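Local coordinates for FOKI restriction endonuclease (Planomicrobium okeanokoites, PDB 2FOK), which recognises a short DNA sequence and, as a type IIS restriction endonuclease, cuts both strands at a fixed distance outside it in a metal-dependent reaction, at residues A[344-347]-A[348-351]; A[358-362]-A[363-367]. All coordinates share one frame; numbering follows the deposited sequence.

Contact 1 is a stretch of helix 341-352, and contact 2 is the hairpin of strands 358-361 and 364-367 that follows it in the chain. The two are consistent with the last helix and the wing of a winged-helix domain. Contact 1 is largely buried, held by successive turns of backbone bonding and a little apolar packing, with a weak Lys349-Asn346 bond outside and a buried Asp347 salt-bridged to arginines of helix 303-319. Contact 2 lies nearer the surface, where cross-strand backbone bonds alternate with aromatic and aliphatic pairs. They meet on one face of the sheet: Ile348 CD1 comes within 4.0 Å of Tyr365 CE2, and Leu351 and Ile348 lie against Ile358 CD1.

Contact 1: residues A[344-347]-A[348-351]; sequences IEND and IKGL
Glu345 O receives two backbone N-H groups, a sound bond from Lys349 N at 3.2 Å and a weak one from Ile348 N at 3.3 Å. The segment belongs to helix 341-352, which in a domain of the helix-turn-helix clan stands just before a beta hairpin, an order consistent with the third helix and the wing of a winged-helix domain. Ile348 N divides its hydrogen between that carbonyl and Ile344 O, 3.1 Å away, where the bond is again weak. The side chain of Ile348 crowds the same oxygen: its CG1 lies beside its own backbone N (chi1 -64°) and comes within 3.0 Å of Ile344 O, a tight fit. One turn apart, Ile344 CG2 and Ile348 CD1 meet at 4.3 Å, branched aliphatic groups well suited to the buried side of the helix. Asp347 turns toward helix 303-319, and its buried carboxylate forms salt bridges with Arg310 and Arg309, which probably favour the charged form. On the outer side, chi1 of -174° sets the Asn346 amide beside its own carbonyl carbon and brings OD1 nearer to Lys349, whose flexible chain, suited to solvent, bends to carry NZ obliquely across. The resulting bond, Lys349 NZ to Asn346 OD1, is long and weak at 3.5 Å. At the inner side, Leu351 CG rests 3.5 Å from Asp347 O.

Contact 2: residues A[358-362]-A[363-367]; sequences IEIKG and RFYQL
Ile360 CG1 and Tyr365 CG both lie beside their own backbone N (chi1 -54° and -64°), which lays the two side chains next to each other, pointing the same way. Ile360 CG1 touches Tyr365 CD2 at 3.5 Å, while Ile360 CG2 sits over one face of the ring, 4.1 Å from its centroid and 15° off the normal, a CH-pi contact. A branched aliphatic residue suits this place because its two arms can reach both rim and face of a flat ring. Ile358 CG2 approaches the ring edge diagonally, 4.3 Å from Tyr365 CD2. Further from the turn, Ile358 CG1 presses on Leu367 CD1 at 3.4 Å, tighter than normal contact. Cutting Ile358 back to an alanine would probably leave Leu367 CD1 and the edge of Tyr365 without their aliphatic partner. Ile358-Leu367 and Ile360-Tyr365 are non-hydrogen-bonded pairs; between them Glu359 and Gln366 form a hydrogen-bonded pair, with Gln366 N to Glu359 O at 2.9 Å. Lys361 and Phe364 do likewise, Lys361 N reaching Phe364 O at 2.8 Å and Phe364 N reaching Lys361 O at 3.0 Å. Gly362 takes a positive phi in the turn, where a side chain would collide with Arg363 N. The result is a beta hairpin with a two-residue loop, Gly362-Arg363, in a type II' turn from Lys361 to Phe364, consistent with the wing of a winged-helix domain.

Contact 1: residues A[344-347]-A[348-351]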
loop_
_atom_site.group_PDB
_atom_site.type_symbol
_atom_site.label_atom_id
_atom_site.label_comp_id
_atom_site.label_asym_id
_atom_site.label_seq_id
_atom_site.Cartn_x
_atom_site.Cartn_y
_atom_site.Cartn_z
ATOM N N ILE A 344 7.864 -6.989 16.740
ATOM C CA ILE A 344 7.427 -8.356 16.478
ATOM C C ILE A 344 5.900 -8.419 16.421
ATOM O O ILE A 344 5.335 -9.161 15.614
ATOM C CB ILE A 344 7.955 -9.339 17.566
ATOM C CG1 ILE A 344 9.483 -9.301 17.598
ATOM C CG2 ILE A 344 7.472 -10.758 17.281
ATOM C CD1 ILE A 344 10.099 -10.009 18.780
ATOM N N GLU A 345 5.240 -7.633 17.265
ATOM C CA GLU A 345 3.774 -7.585 17.295
ATOM C C GLU A 345 3.228 -6.963 16.005
ATOM O O GLU A 345 2.210 -7.405 15.481
ATOM C CB GLU A 345 3.278 -6.752 18.491
ATOM C CG GLU A 345 3.524 -7.368 19.855
ATOM C CD GLU A 345 3.043 -6.485 21.011
ATOM O OE1 GLU A 345 3.132 -5.243 20.908
ATOM O OE2 GLU A 345 2.578 -7.037 22.030
ATOM N N ASN A 346 3.901 -5.933 15.494
ATOM C CA ASN A 346 3.449 -5.281 14.265
ATOM C C ASN A 346 3.704 -6.178 13.062
ATOM O O ASN A 346 2.947 -6.169 12.090
ATOM C CB ASN A 346 4.157 -3.935 14.064
ATOM C CG ASN A 346 3.597 -3.149 12.870
ATOM O OD1 ASN A 346 2.541 -2.516 12.960
ATOM N ND2 ASN A 346 4.313 -3.184 11.757
ATOM N N ASP A 347 4.775 -6.955 13.137
ATOM C CA ASP A 347 5.123 -7.886 12.071
ATOM C C ASP A 347 4.065 -8.994 12.003
ATOM O O ASP A 347 3.798 -9.538 10.945
ATOM C CB ASP A 347 6.506 -8.499 12.341
ATOM C CG ASP A 347 7.638 -7.705 11.715
ATOM O OD1 ASP A 347 7.365 -6.731 10.979
ATOM O OD2 ASP A 347 8.816 -8.053 11.965
ATOM N N ILE A 348 3.457 -9.321 13.141
ATOM C CA ILE A 348 2.432 -10.374 13.196
ATOM C C ILE A 348 1.078 -9.905 12.687
ATOM O O ILE A 348 0.333 -10.680 12.089
ATOM C CB ILE A 348 2.262 -10.911 14.641
ATOM C CG1 ILE A 348 3.558 -11.582 15.084
ATOM C CG2 ILE A 348 1.081 -11.887 14.722
ATOM C CD1 ILE A 348 3.492 -12.217 16.450
ATOM N N LYS A 349 0.753 -8.641 12.936
ATOM C CA LYS A 349 -0.518 -8.081 12.489
ATOM C C LYS A 349 -0.523 -8.037 10.974
ATOM O O LYS A 349 -1.579 -8.118 10.341
ATOM C CB LYS A 349 -0.703 -6.669 13.036
ATOM C CG LYS A 349 -1.847 -5.919 12.381
ATOM C CD LYS A 349 -2.450 -4.898 13.313
ATOM C CE LYS A 349 -1.554 -3.690 13.448
ATOM N NZ LYS A 349 -0.754 -3.427 12.224
ATOM N N GLY A 350 0.668 -7.898 10.398
ATOM C CA GLY A 350 0.802 -7.858 8.952
ATOM C C GLY A 350 0.612 -9.247 8.373
ATOM O O GLY A 350 0.008 -9.397 7.313
ATOM N N LEU A 351 1.130 -10.268 9.060
ATOM C CA LEU A 351 0.976 -11.639 8.581
ATOM C C LEU A 351 -0.517 -11.954 8.553
ATOM O O LEU A 351 -1.052 -12.463 7.565
ATOM C CB LEU A 351 1.717 -12.609 9.502
ATOM C CG LEU A 351 3.241 -12.553 9.353
ATOM C CD1 LEU A 351 3.905 -13.387 10.424
ATOM C CD2 LEU A 351 3.635 -13.058 7.969
#

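Contact 2: residues A[358-362]-A[363-367]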
loop_
_atom_site.group_PDB
_atom_site.type_symbol
_atom_site.label_atom_id
_atom_site.label_comp_id
_atom_site.label_asym_id
_atom_site.label_seq_id
_atom_site.Cartn_x
_atom_site.Cartn_y
_atom_site.Cartn_z
ATOM N N ILE A 358 -3.585 -16.569 12.490
ATOM C CA ILE A 358 -2.837 -16.685 13.737
ATOM C C ILE A 358 -3.739 -16.214 14.870
ATOM O O ILE A 358 -3.980 -15.018 15.026
ATOM C CB ILE A 358 -1.554 -15.817 13.725
ATOM C CG1 ILE A 358 -0.664 -16.239 12.558
ATOM C CG2 ILE A 358 -0.810 -15.958 15.050
ATOM C CD1 ILE A 358 0.559 -15.359 12.359
ATOM N N GLU A 359 -4.250 -17.163 15.644
ATOM C CA GLU A 359 -5.124 -16.841 16.764
ATOM C C GLU A 359 -4.321 -16.234 17.898
ATOM O O GLU A 359 -3.176 -16.619 18.141
ATOM C CB GLU A 359 -5.848 -18.096 17.268
ATOM C CG GLU A 359 -6.194 -18.075 18.764
ATOM C CD GLU A 359 -5.644 -19.278 19.515
ATOM O OE1 GLU A 359 -6.155 -20.397 19.299
ATOM O OE2 GLU A 359 -4.700 -19.111 20.321
ATOM N N ILE A 360 -4.929 -15.267 18.571
ATOM C CA ILE A 360 -4.317 -14.604 19.712
ATOM C C ILE A 360 -5.313 -14.719 20.862
ATOM O O ILE A 360 -6.416 -14.175 20.795
ATOM C CB ILE A 360 -4.036 -13.106 19.423
ATOM C CG1 ILE A 360 -3.218 -12.965 18.138
ATOM C CG2 ILE A 360 -3.281 -12.471 20.597
ATOM C CD1 ILE A 360 -3.478 -11.660 17.385
ATOM N N LYS A 361 -4.937 -15.454 21.901
ATOM C CA LYS A 361 -5.805 -15.623 23.059
ATOM C C LYS A 361 -5.091 -15.045 24.269
ATOM O O LYS A 361 -4.202 -15.678 24.846
ATOM C CB LYS A 361 -6.118 -17.107 23.286
ATOM C CG LYS A 361 -7.091 -17.706 22.267
ATOM C CD LYS A 361 -8.165 -16.703 21.835
ATOM C CE LYS A 361 -9.298 -17.388 21.071
ATOM N NZ LYS A 361 -9.031 -17.465 19.602
ATOM N N GLY A 362 -5.474 -13.831 24.644
ATOM C CA GLY A 362 -4.835 -13.194 25.772
ATOM C C GLY A 362 -3.383 -12.927 25.432
ATOM O O GLY A 362 -3.087 -12.176 24.503
ATOM N N ARG A 363 -2.478 -13.556 26.170
ATOM C CA ARG A 363 -1.047 -13.371 25.951
ATOM C C ARG A 363 -0.417 -14.431 25.050
ATOM O O ARG A 363 0.798 -14.442 24.883
ATOM C CB ARG A 363 -0.306 -13.379 27.291
ATOM C CG ARG A 363 -0.415 -12.088 28.082
ATOM C CD ARG A 363 -0.320 -12.335 29.584
ATOM N NE ARG A 363 0.475 -13.517 29.910
ATOM C CZ ARG A 363 1.561 -13.495 30.676
ATOM N NH1 ARG A 363 1.986 -12.356 31.199
ATOM N NH2 ARG A 363 2.223 -14.614 30.920
ATOM N N PHE A 364 -1.228 -15.304 24.457
ATOM C CA PHE A 364 -0.682 -16.373 23.625
ATOM C C PHE A 364 -1.076 -16.368 22.159
ATOM O O PHE A 364 -2.234 -16.145 21.804
ATOM C CB PHE A 364 -1.050 -17.728 24.226
ATOM C CG PHE A 364 -0.480 -17.959 25.595
ATOM C CD1 PHE A 364 0.861 -18.308 25.755
ATOM C CD2 PHE A 364 -1.281 -17.824 26.730
ATOM C CE1 PHE A 364 1.398 -18.516 27.026
ATOM C CE2 PHE A 364 -0.755 -18.031 28.004
ATOM C CZ PHE A 364 0.587 -18.376 28.154
ATOM N N TYR A 365 -0.092 -16.624 21.307
ATOM C CA TYR A 365 -0.309 -16.677 19.872
ATOM C C TYR A 365 -0.175 -18.130 19.422
ATOM O O TYR A 365 0.619 -18.896 19.974
ATOM C CB TYR A 365 0.742 -15.843 19.130
ATOM C CG TYR A 365 0.712 -14.354 19.402
ATOM C CD1 TYR A 365 1.218 -13.833 20.593
ATOM C CD2 TYR A 365 0.213 -13.460 18.453
ATOM C CE1 TYR A 365 1.232 -12.465 20.839
ATOM C CE2 TYR A 365 0.223 -12.081 18.688
ATOM C CZ TYR A 365 0.735 -11.594 19.885
ATOM O OH TYR A 365 0.741 -10.236 20.139
ATOM N N GLN A 366 -0.949 -18.507 18.414
ATOM C CA GLN A 366 -0.868 -19.852 17.878
ATOM C C GLN A 366 -1.333 -19.892 16.437
ATOM O O GLN A 366 -2.493 -19.608 16.154
ATOM C CB GLN A 366 -1.705 -20.825 18.705
ATOM C CG GLN A 366 -1.299 -22.274 18.488
ATOM C CD GLN A 366 -2.128 -23.242 19.308
ATOM O OE1 GLN A 366 -2.441 -24.344 18.858
ATOM N NE2 GLN A 366 -2.492 -22.831 20.515
ATOM N N LEU A 367 -0.425 -20.236 15.526
ATOM C CA LEU A 367 -0.783 -20.323 14.111
ATOM C C LEU A 367 -1.689 -21.536 13.871
ATOM O O LEU A 367 -1.396 -22.637 14.327
ATOM C CB LEU A 367 0.472 -20.446 13.252
ATOM C CG LEU A 367 0.258 -20.247 11.747
ATOM C CD1 LEU A 367 0.978 -18.990 11.291
ATOM C CD2 LEU A 367 0.759 -21.466 10.988
#